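Local coordinates for protein nucleoside hydrolase, putative (Trypanosoma brucei, PDB 3FZ0) that belongs to the nucleoside hydrolase family, assembles from four chains and binds a calcium ion, at residues P106-A110 with A111-L115; L194-K197 with G198-C201; L205-W208 with E209-V212. The protein carries 2 engineered substitutions. All blocks are in the same frame, centred on the assembly; numbering follows the deposited sequence.

Contact 1: P106-A110 with A111-L115; sequences PKRHA and ALEIL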
ATOM      1  N   PRO B 106      16.731   2.857  37.207  1.00 69.32           N
ATOM      2  CA  PRO B 106      17.610   3.670  36.317  1.00 69.89           C
ATOM      3  C   PRO B 106      16.877   4.355  35.160  1.00 70.36           C
ATOM      4  O   PRO B 106      15.855   3.853  34.709  1.00 70.79           O
ATOM      5  CB  PRO B 106      18.602   2.637  35.774  1.00 69.91           C
ATOM      6  CG  PRO B 106      18.607   1.511  36.831  1.00 69.87           C
ATOM      7  CD  PRO B 106      17.159   1.440  37.268  1.00 69.32           C
ATOM      8  N   LYS B 107      17.407   5.476  34.681  1.00 71.33           N
ATOM      9  CA  LYS B 107      16.766   6.258  33.603  1.00 72.21           C
ATOM     10  C   LYS B 107      16.900   5.691  32.193  1.00 71.76           C
ATOM     11  O   LYS B 107      16.060   5.972  31.311  1.00 72.79           O
ATOM     12  CB  LYS B 107      17.233   7.713  33.624  1.00 72.92           C
ATOM     13  CG  LYS B 107      16.939   8.439  34.951  1.00 74.72           C
ATOM     14  CD  LYS B 107      15.433   8.518  35.308  1.00 77.60           C
ATOM     15  CE  LYS B 107      15.233   9.077  36.732  1.00 77.82           C
ATOM     16  NZ  LYS B 107      14.004   8.522  37.378  1.00 79.16           N
ATOM     17  N   ARG B 108      17.946   4.909  31.982  1.00 70.52           N
ATOM     18  CA  ARG B 108      18.173   4.214  30.714  1.00 69.55           C
ATOM     19  C   ARG B 108      16.887   3.814  29.925  1.00 68.34           C
ATOM     20  O   ARG B 108      16.029   3.122  30.456  1.00 67.64           O
ATOM     21  CB  ARG B 108      19.029   2.968  31.010  1.00 69.41           C
ATOM     22  CG  ARG B 108      19.983   2.608  29.896  1.00 70.72           C
ATOM     23  CD  ARG B 108      20.864   1.432  30.249  1.00 70.57           C
ATOM     24  NE  ARG B 108      21.894   1.844  31.191  1.00 74.75           N
ATOM     25  CZ  ARG B 108      21.924   1.460  32.464  1.00 76.15           C
ATOM     26  NH1 ARG B 108      21.014   0.603  32.965  1.00 75.16           N
ATOM     27  NH2 ARG B 108      22.894   1.915  33.227  1.00 77.31           N
ATOM     28  N   HIS B 109      16.768   4.270  28.673  1.00 67.17           N
ATOM     29  CA  HIS B 109      15.783   3.722  27.728  1.00 66.06           C
ATOM     30  C   HIS B 109      15.917   2.190  27.696  1.00 65.42           C
ATOM     31  O   HIS B 109      17.033   1.646  27.760  1.00 65.10           O
ATOM     32  CB  HIS B 109      15.987   4.303  26.312  1.00 65.86           C
ATOM     33  CG  HIS B 109      14.822   4.089  25.373  1.00 66.65           C
ATOM     34  ND1 HIS B 109      14.490   2.847  24.863  1.00 66.50           N
ATOM     35  CD2 HIS B 109      13.929   4.962  24.839  1.00 64.13           C
ATOM     36  CE1 HIS B 109      13.434   2.959  24.075  1.00 65.29           C
ATOM     37  NE2 HIS B 109      13.073   4.231  24.044  1.00 64.85           N
ATOM     38  N   ALA B 110      14.775   1.511  27.599  1.00 64.28           N
ATOM     39  CA  ALA B 110      14.715   0.047  27.490  1.00 63.71           C
ATOM     40  C   ALA B 110      15.583  -0.543  26.379  1.00 63.65           C
ATOM     41  O   ALA B 110      16.216  -1.584  26.577  1.00 64.14           O
ATOM     42  CB  ALA B 110      13.272  -0.418  27.321  1.00 63.45           C
ATOM     43  N   ALA B 111      15.606   0.112  25.219  1.00 63.23           N
ATOM     44  CA  ALA B 111      16.446  -0.320  24.100  1.00 63.15           C
ATOM     45  C   ALA B 111      17.929  -0.354  24.498  1.00 63.29           C
ATOM     46  O   ALA B 111      18.638  -1.307  24.164  1.00 63.66           O
ATOM     47  CB  ALA B 111      16.233   0.564  22.904  1.00 62.28           C
ATOM     48  N   LEU B 112      18.390   0.654  25.242  1.00 62.89           N
ATOM     49  CA  LEU B 112      19.812   0.735  25.600  1.00 62.78           C
ATOM     50  C   LEU B 112      20.142  -0.267  26.677  1.00 62.49           C
ATOM     51  O   LEU B 112      21.271  -0.695  26.795  1.00 62.65           O
ATOM     52  CB  LEU B 112      20.226   2.155  25.999  1.00 62.79           C
ATOM     53  CG  LEU B 112      20.043   3.212  24.877  1.00 63.24           C
ATOM     54  CD1 LEU B 112      20.511   4.598  25.293  1.00 61.77           C
ATOM     55  CD2 LEU B 112      20.718   2.800  23.596  1.00 63.03           C
ATOM     56  N   GLU B 113      19.127  -0.656  27.441  1.00 62.44           N
ATOM     57  CA  GLU B 113      19.270  -1.675  28.465  1.00 62.13           C
ATOM     58  C   GLU B 113      19.400  -3.090  27.876  1.00 61.88           C
ATOM     59  O   GLU B 113      20.226  -3.876  28.345  1.00 61.80           O
ATOM     60  CB  GLU B 113      18.108  -1.607  29.443  1.00 62.50           C
ATOM     61  CG  GLU B 113      18.100  -2.750  30.476  1.00 64.29           C
ATOM     62  CD  GLU B 113      19.286  -2.728  31.472  1.00 67.22           C
ATOM     63  OE1 GLU B 113      20.077  -1.739  31.551  1.00 67.69           O
ATOM     64  OE2 GLU B 113      19.410  -3.729  32.212  1.00 68.06           O
ATOM     65  N   ILE B 114      18.591  -3.413  26.865  1.00 61.17           N
ATOM     66  CA  ILE B 114      18.798  -4.649  26.122  1.00 60.78           C
ATOM     67  C   ILE B 114      20.274  -4.762  25.664  1.00 61.53           C
ATOM     68  O   ILE B 114      20.897  -5.817  25.856  1.00 61.40           O
ATOM     69  CB  ILE B 114      17.820  -4.816  24.935  1.00 60.51           C
ATOM     70  CG1 ILE B 114      16.394  -4.986  25.449  1.00 60.10           C
ATOM     71  CG2 ILE B 114      18.233  -5.997  24.077  1.00 59.70           C
ATOM     72  CD1 ILE B 114      15.282  -4.774  24.383  1.00 59.11           C
ATOM     73  N   LEU B 115      20.827  -3.671  25.113  1.00 61.67           N
ATOM     74  CA  LEU B 115      22.194  -3.678  24.568  1.00 62.28           C
ATOM     75  C   LEU B 115      23.219  -3.843  25.677  1.00 62.87           C
ATOM     76  O   LEU B 115      24.253  -4.492  25.494  1.00 62.76           O
ATOM     77  CB  LEU B 115      22.485  -2.413  23.733  1.00 61.55           C
ATOM     78  CG  LEU B 115      21.529  -2.196  22.540  1.00 62.17           C
ATOM     79  CD1 LEU B 115      21.985  -0.982  21.716  1.00 62.01           C
ATOM     80  CD2 LEU B 115      21.396  -3.447  21.650  1.00 60.03           C
TER
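The H109 imidazole caps the first turn of helix 110-120: its ND1 accepts from A111 N at 3.0 Å, with an N-H...N angle of 160°. The amide lies in the ring plane, at the ring edge, so ND1 is the unprotonated nitrogen in this bond. H109 therefore acts as an N-cap, with its side chain in place of the helical acceptor that the start of the helix lacks. CG is anti to the backbone N (chi1 -165°), which turns the ND1 edge of the ring back toward A111, whose CB comes within 3.5 Å of ND1. The carbonyl of the same residue starts the regular helical bonding: H109 O accepts from E113 N at 3.1 Å and, weakly, from L112 N. One residue on, the bond from I114 N to A110 O (3.0 Å) is nearly straight.

Outside the cap, R108 slants across the first turn. Its CG packs on L112 CB at 3.9 Å, and a bend at chi3 brings NH1 to 2.9 Å from E113 OE1, a salt bridge whose hydrogen bond is weak; guanidinium and carboxylate planes are 32° apart.

R108 and E113 also pack on F67 of strand 66-68, and the A110 backbone bonds to that of R68. H109 and A110 rest on N139 of helix 138-146, while A111 and L112 meet L146 of a second subunit.

Contact 2: L194-K197 with G198-C201; sequences LQHK and GWKC
With CG anti to the backbone N (chi1 169°), the H196 ring swings toward the following residues, while W199 holds its indole CG anti to its own carbonyl carbon (chi1 -66°); together these torsions make a T-shaped aromatic pair across the loop that follows helix 187-195. The imidazole presents its edge to the face of the indole five-membered ring, with centroids 4.6 Å apart and planes at 70°. H196 CD2 does most of the touching. It sits over the pyrrole portion toward the rim, 3.6 Å from W199 NE1 and equally near W199 CE2, and H196 CB also borders NE1. The indole nitrogen itself donates to V193 O, a bond to the preceding helix that would restrain the rotation of the indole beneath H196.

Between the two aromatics the chain turns through G198 at positive phi, a backbone region glycine enters easily. Farther out, P148 packs on H196 and L154 on W199, so the pair joins this turn to neighbouring loops in a surface contact. The K197 chain, bent at chi2 and chi4, folds back toward Q195, whose O accepts from K197 NZ at 3.0 Å.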
ATOM      1  N   LEU B 194      12.009 -10.025  12.252  1.00 61.99           N
ATOM      2  CA  LEU B 194      11.994 -11.185  11.351  1.00 62.08           C
ATOM      3  C   LEU B 194      13.023 -11.128  10.203  1.00 62.45           C
ATOM      4  O   LEU B 194      13.469 -12.161   9.750  1.00 62.65           O
ATOM      5  CB  LEU B 194      10.590 -11.445  10.819  1.00 61.48           C
ATOM      6  CG  LEU B 194       9.462 -11.830  11.801  1.00 62.91           C
ATOM      7  CD1 LEU B 194       8.066 -11.625  11.183  1.00 62.34           C
ATOM      8  CD2 LEU B 194       9.559 -13.255  12.304  1.00 60.43           C
ATOM      9  N   GLN B 195      13.383  -9.938   9.718  1.00 62.95           N
ATOM     10  CA  GLN B 195      14.399  -9.791   8.661  1.00 63.59           C
ATOM     11  C   GLN B 195      15.844  -9.779   9.175  1.00 64.08           C
ATOM     12  O   GLN B 195      16.775  -9.810   8.379  1.00 64.54           O
ATOM     13  CB  GLN B 195      14.174  -8.511   7.873  1.00 63.60           C
ATOM     14  CG  GLN B 195      12.909  -8.484   7.015  1.00 65.64           C
ATOM     15  CD  GLN B 195      12.894  -9.556   5.935  1.00 68.29           C
ATOM     16  OE1 GLN B 195      12.048 -10.449   5.945  1.00 72.27           O
ATOM     17  NE2 GLN B 195      13.821  -9.477   5.017  1.00 68.75           N
ATOM     18  N   HIS B 196      16.037  -9.753  10.495  1.00 64.29           N
ATOM     19  CA  HIS B 196      17.375  -9.648  11.074  1.00 64.53           C
ATOM     20  C   HIS B 196      18.267 -10.844  10.734  1.00 64.99           C
ATOM     21  O   HIS B 196      17.842 -11.995  10.864  1.00 65.49           O
ATOM     22  CB  HIS B 196      17.304  -9.489  12.597  1.00 64.21           C
ATOM     23  CG  HIS B 196      18.632  -9.643  13.266  1.00 64.10           C
ATOM     24  ND1 HIS B 196      19.594  -8.655  13.244  1.00 63.45           N
ATOM     25  CD2 HIS B 196      19.183 -10.689  13.927  1.00 63.89           C
ATOM     26  CE1 HIS B 196      20.661  -9.072  13.899  1.00 62.65           C
ATOM     27  NE2 HIS B 196      20.443 -10.306  14.315  1.00 62.69           N
ATOM     28  N   LYS B 197      19.496 -10.564  10.313  1.00 65.45           N
ATOM     29  CA  LYS B 197      20.474 -11.604  10.006  1.00 66.09           C
ATOM     30  C   LYS B 197      21.334 -11.861  11.232  1.00 65.88           C
ATOM     31  O   LYS B 197      21.911 -10.933  11.807  1.00 65.94           O
ATOM     32  CB  LYS B 197      21.400 -11.180   8.845  1.00 66.73           C
ATOM     33  CG  LYS B 197      20.714 -10.880   7.511  1.00 67.93           C
ATOM     34  CD  LYS B 197      19.880 -12.070   6.989  1.00 71.37           C
ATOM     35  CE  LYS B 197      19.175 -11.703   5.676  1.00 72.80           C
ATOM     36  NZ  LYS B 197      18.238 -10.541   5.894  1.00 75.19           N
ATOM     37  N   GLY B 198      21.438 -13.117  11.629  1.00 65.33           N
ATOM     38  CA  GLY B 198      22.361 -13.485  12.669  1.00 64.75           C
ATOM     39  C   GLY B 198      21.761 -13.993  13.964  1.00 65.05           C
ATOM     40  O   GLY B 198      22.471 -14.071  14.959  1.00 65.46           O
ATOM     41  N   TRP B 199      20.470 -14.321  13.971  1.00 64.52           N
ATOM     42  CA  TRP B 199      19.895 -15.084  15.073  1.00 64.07           C
ATOM     43  C   TRP B 199      20.515 -16.472  15.025  1.00 64.55           C
ATOM     44  O   TRP B 199      20.688 -17.033  13.947  1.00 64.41           O
ATOM     45  CB  TRP B 199      18.388 -15.245  14.915  1.00 62.89           C
ATOM     46  CG  TRP B 199      17.547 -14.011  15.008  1.00 61.94           C
ATOM     47  CD1 TRP B 199      16.732 -13.518  14.032  1.00 60.57           C
ATOM     48  CD2 TRP B 199      17.367 -13.155  16.146  1.00 60.46           C
ATOM     49  NE1 TRP B 199      16.062 -12.401  14.476  1.00 60.83           N
ATOM     50  CE2 TRP B 199      16.435 -12.155  15.773  1.00 60.91           C
ATOM     51  CE3 TRP B 199      17.875 -13.149  17.441  1.00 60.13           C
ATOM     52  CZ2 TRP B 199      16.018 -11.152  16.646  1.00 59.92           C
ATOM     53  CZ3 TRP B 199      17.470 -12.142  18.310  1.00 61.13           C
ATOM     54  CH2 TRP B 199      16.549 -11.157  17.902  1.00 61.09           C
ATOM     55  N   LYS B 200      20.840 -17.022  16.189  1.00 65.35           N
ATOM     56  CA  LYS B 200      21.345 -18.390  16.273  1.00 66.26           C
ATOM     57  C   LYS B 200      20.267 -19.430  15.939  1.00 66.53           C
ATOM     58  O   LYS B 200      20.576 -20.509  15.430  1.00 66.51           O
ATOM     59  CB  LYS B 200      21.934 -18.660  17.655  1.00 66.50           C
ATOM     60  CG  LYS B 200      23.352 -18.086  17.889  1.00 68.15           C
ATOM     61  CD  LYS B 200      24.112 -19.014  18.845  1.00 71.45           C
ATOM     62  CE  LYS B 200      25.100 -18.290  19.781  1.00 73.85           C
ATOM     63  NZ  LYS B 200      24.452 -17.878  21.075  1.00 74.47           N
ATOM     64  N   CYS B 201      19.016 -19.092  16.242  1.00 66.74           N
ATOM     65  CA  CYS B 201      17.869 -19.929  15.945  1.00 67.80           C
ATOM     66  C   CYS B 201      16.777 -19.060  15.376  1.00 67.15           C
ATOM     67  O   CYS B 201      16.626 -17.910  15.798  1.00 67.65           O
ATOM     68  CB  CYS B 201      17.285 -20.564  17.214  1.00 68.25           C
ATOM     69  SG  CYS B 201      17.901 -22.185  17.631  1.00 74.93           S
TER

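Contact 3: L205-W208 with E209-V212; sequences LVNW and EVTV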
ATOM      1  N   LEU B 205       7.494 -17.914  16.724  1.00 61.81           N
ATOM      2  CA  LEU B 205       6.305 -17.067  16.641  1.00 61.26           C
ATOM      3  C   LEU B 205       5.157 -17.680  17.425  1.00 61.55           C
ATOM      4  O   LEU B 205       4.452 -18.577  16.939  1.00 62.45           O
ATOM      5  CB  LEU B 205       5.911 -16.811  15.176  1.00 60.70           C
ATOM      6  CG  LEU B 205       4.786 -15.810  14.881  1.00 61.16           C
ATOM      7  CD1 LEU B 205       5.194 -14.306  14.867  1.00 59.62           C
ATOM      8  CD2 LEU B 205       4.078 -16.197  13.549  1.00 60.63           C
ATOM      9  N   VAL B 206       4.955 -17.209  18.645  1.00 61.49           N
ATOM     10  CA  VAL B 206       3.814 -17.665  19.426  1.00 61.19           C
ATOM     11  C   VAL B 206       2.607 -16.781  19.065  1.00 61.68           C
ATOM     12  O   VAL B 206       2.418 -15.663  19.593  1.00 62.15           O
ATOM     13  CB  VAL B 206       4.150 -17.725  20.906  1.00 61.47           C
ATOM     14  CG1 VAL B 206       2.964 -18.314  21.729  1.00 60.19           C
ATOM     15  CG2 VAL B 206       5.468 -18.550  21.097  1.00 60.77           C
ATOM     16  N   ASN B 207       1.820 -17.295  18.121  1.00 61.25           N
ATOM     17  CA  ASN B 207       0.766 -16.527  17.477  1.00 61.53           C
ATOM     18  C   ASN B 207      -0.548 -16.696  18.203  1.00 61.73           C
ATOM     19  O   ASN B 207      -0.704 -17.590  19.049  1.00 61.82           O
ATOM     20  CB  ASN B 207       0.603 -16.957  16.011  1.00 61.07           C
ATOM     21  CG  ASN B 207       0.513 -18.455  15.861  1.00 61.83           C
ATOM     22  OD1 ASN B 207      -0.554 -19.050  15.997  1.00 62.30           O
ATOM     23  ND2 ASN B 207       1.655 -19.089  15.632  1.00 62.36           N
ATOM     24  N   TRP B 208      -1.504 -15.856  17.823  1.00 61.70           N
ATOM     25  CA  TRP B 208      -2.828 -15.831  18.427  1.00 61.68           C
ATOM     26  C   TRP B 208      -3.537 -17.201  18.457  1.00 62.11           C
ATOM     27  O   TRP B 208      -3.974 -17.648  19.536  1.00 62.85           O
ATOM     28  CB  TRP B 208      -3.685 -14.778  17.714  1.00 60.62           C
ATOM     29  CG  TRP B 208      -5.148 -14.754  18.084  1.00 60.35           C
ATOM     30  CD1 TRP B 208      -6.198 -15.008  17.244  1.00 59.61           C
ATOM     31  CD2 TRP B 208      -5.720 -14.429  19.355  1.00 58.15           C
ATOM     32  NE1 TRP B 208      -7.364 -14.856  17.903  1.00 58.08           N
ATOM     33  CE2 TRP B 208      -7.120 -14.500  19.203  1.00 59.28           C
ATOM     34  CE3 TRP B 208      -5.189 -14.101  20.615  1.00 58.96           C
ATOM     35  CZ2 TRP B 208      -8.028 -14.272  20.286  1.00 59.42           C
ATOM     36  CZ3 TRP B 208      -6.086 -13.850  21.692  1.00 58.58           C
ATOM     37  CH2 TRP B 208      -7.484 -13.945  21.516  1.00 59.25           C
ATOM     38  N   GLU B 209      -3.642 -17.863  17.308  1.00 61.84           N
ATOM     39  CA  GLU B 209      -4.428 -19.107  17.202  1.00 61.83           C
ATOM     40  C   GLU B 209      -3.849 -20.235  18.040  1.00 61.78           C
ATOM     41  O   GLU B 209      -4.568 -20.961  18.675  1.00 62.32           O
ATOM     42  CB  GLU B 209      -4.608 -19.565  15.749  1.00 61.32           C
ATOM     43  CG  GLU B 209      -5.411 -18.580  14.872  1.00 63.60           C
ATOM     44  CD  GLU B 209      -4.541 -17.515  14.183  1.00 64.94           C
ATOM     45  OE1 GLU B 209      -3.436 -17.238  14.682  1.00 65.25           O
ATOM     46  OE2 GLU B 209      -4.957 -16.952  13.138  1.00 64.63           O
ATOM     47  N   VAL B 210      -2.539 -20.355  18.112  1.00 61.82           N
ATOM     48  CA  VAL B 210      -1.997 -21.388  18.971  1.00 61.38           C
ATOM     49  C   VAL B 210      -2.264 -21.088  20.448  1.00 61.34           C
ATOM     50  O   VAL B 210      -2.414 -22.025  21.235  1.00 61.57           O
ATOM     51  CB  VAL B 210      -0.501 -21.690  18.683  1.00 61.32           C
ATOM     52  CG1 VAL B 210       0.411 -20.612  19.260  1.00 60.45           C
ATOM     53  CG2 VAL B 210      -0.154 -23.041  19.222  1.00 60.44           C
ATOM     54  N   THR B 211      -2.364 -19.815  20.826  1.00 61.21           N
ATOM     55  CA  THR B 211      -2.695 -19.496  22.232  1.00 61.66           C
ATOM     56  C   THR B 211      -4.180 -19.710  22.506  1.00 62.14           C
ATOM     57  O   THR B 211      -4.550 -20.195  23.573  1.00 63.05           O
ATOM     58  CB  THR B 211      -2.178 -18.121  22.706  1.00 61.67           C
ATOM     59  OG1 THR B 211      -2.934 -17.083  22.080  1.00 62.04           O
ATOM     60  CG2 THR B 211      -0.656 -17.954  22.375  1.00 59.64           C
ATOM     61  N   VAL B 212      -5.036 -19.405  21.531  1.00 62.13           N
ATOM     62  CA  VAL B 212      -6.451 -19.704  21.673  1.00 62.07           C
ATOM     63  C   VAL B 212      -6.664 -21.222  21.903  1.00 63.22           C
ATOM     64  O   VAL B 212      -7.585 -21.645  22.647  1.00 62.68           O
ATOM     65  CB  VAL B 212      -7.251 -19.234  20.435  1.00 62.15           C
ATOM     66  CG1 VAL B 212      -8.746 -19.752  20.483  1.00 58.99           C
ATOM     67  CG2 VAL B 212      -7.192 -17.717  20.329  1.00 60.79           C
TER
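W208 and V212, one helical turn apart, meet through a CH-pi contact at the start of helix 208-212. From W208 CB, which lies against E209 N, the side chain runs anti to the backbone N (chi1 172°), and CG still borders that amide. Beyond it the indole spreads over V212: CE2 and CZ2 approach V212 CG2 at 3.4 and 3.5 Å. This methyl stands over the centre of the six-membered ring, 3.6 Å from its centroid and 19° off the normal. CE3 passes near T211 OG1. On the pyrrole edge, NE1 is hydrogen-bonded to Y322 OH of a third subunit, and a bound BTB molecule lies about 3 Å from the side chain.

N207 is the N-cap of helix 208-212: its OD1 accepts from V210 N at 3.2 Å with the donor above the carbonyl plane. S169 OG also bonds to OD1, while ND2 donates to I340 O and weakly to L205 O. On the buried side, V206 CG1 packs against T211 CG2 at 3.7 Å.

W208 O takes both V212 N (2.9 Å) and the hydroxyl of T211 (2.8 Å), which donates here. At this strand-to-helix junction the N207 amide and W208 O are thus each held by more than one bond, while a V212 methyl packs on the face of the indole whose NE1 bonds to another subunit.

How the contacts relate
Along the chain the three contacts come in series, with neither nesting nor crossing. Contact 1 closes the loop between helices 101-104 and 110-120, beside strand 66-68, an outermost strand of the mixed sheet within the chain. Contact 2 closes the turn out of helix 187-195, and the chain then enters an interior strand, 203-206, of the mixed sheet. Contact 3 follows directly, where that strand passes into helix 208-212. Contacts 1 and 3 lie on opposite sides of the chain's centre, their centres 29 Å apart, and each meets a different neighbouring subunit. Contact 2 touches no other chain of the assembly; its nearest atoms are about 8 Å from contact 1.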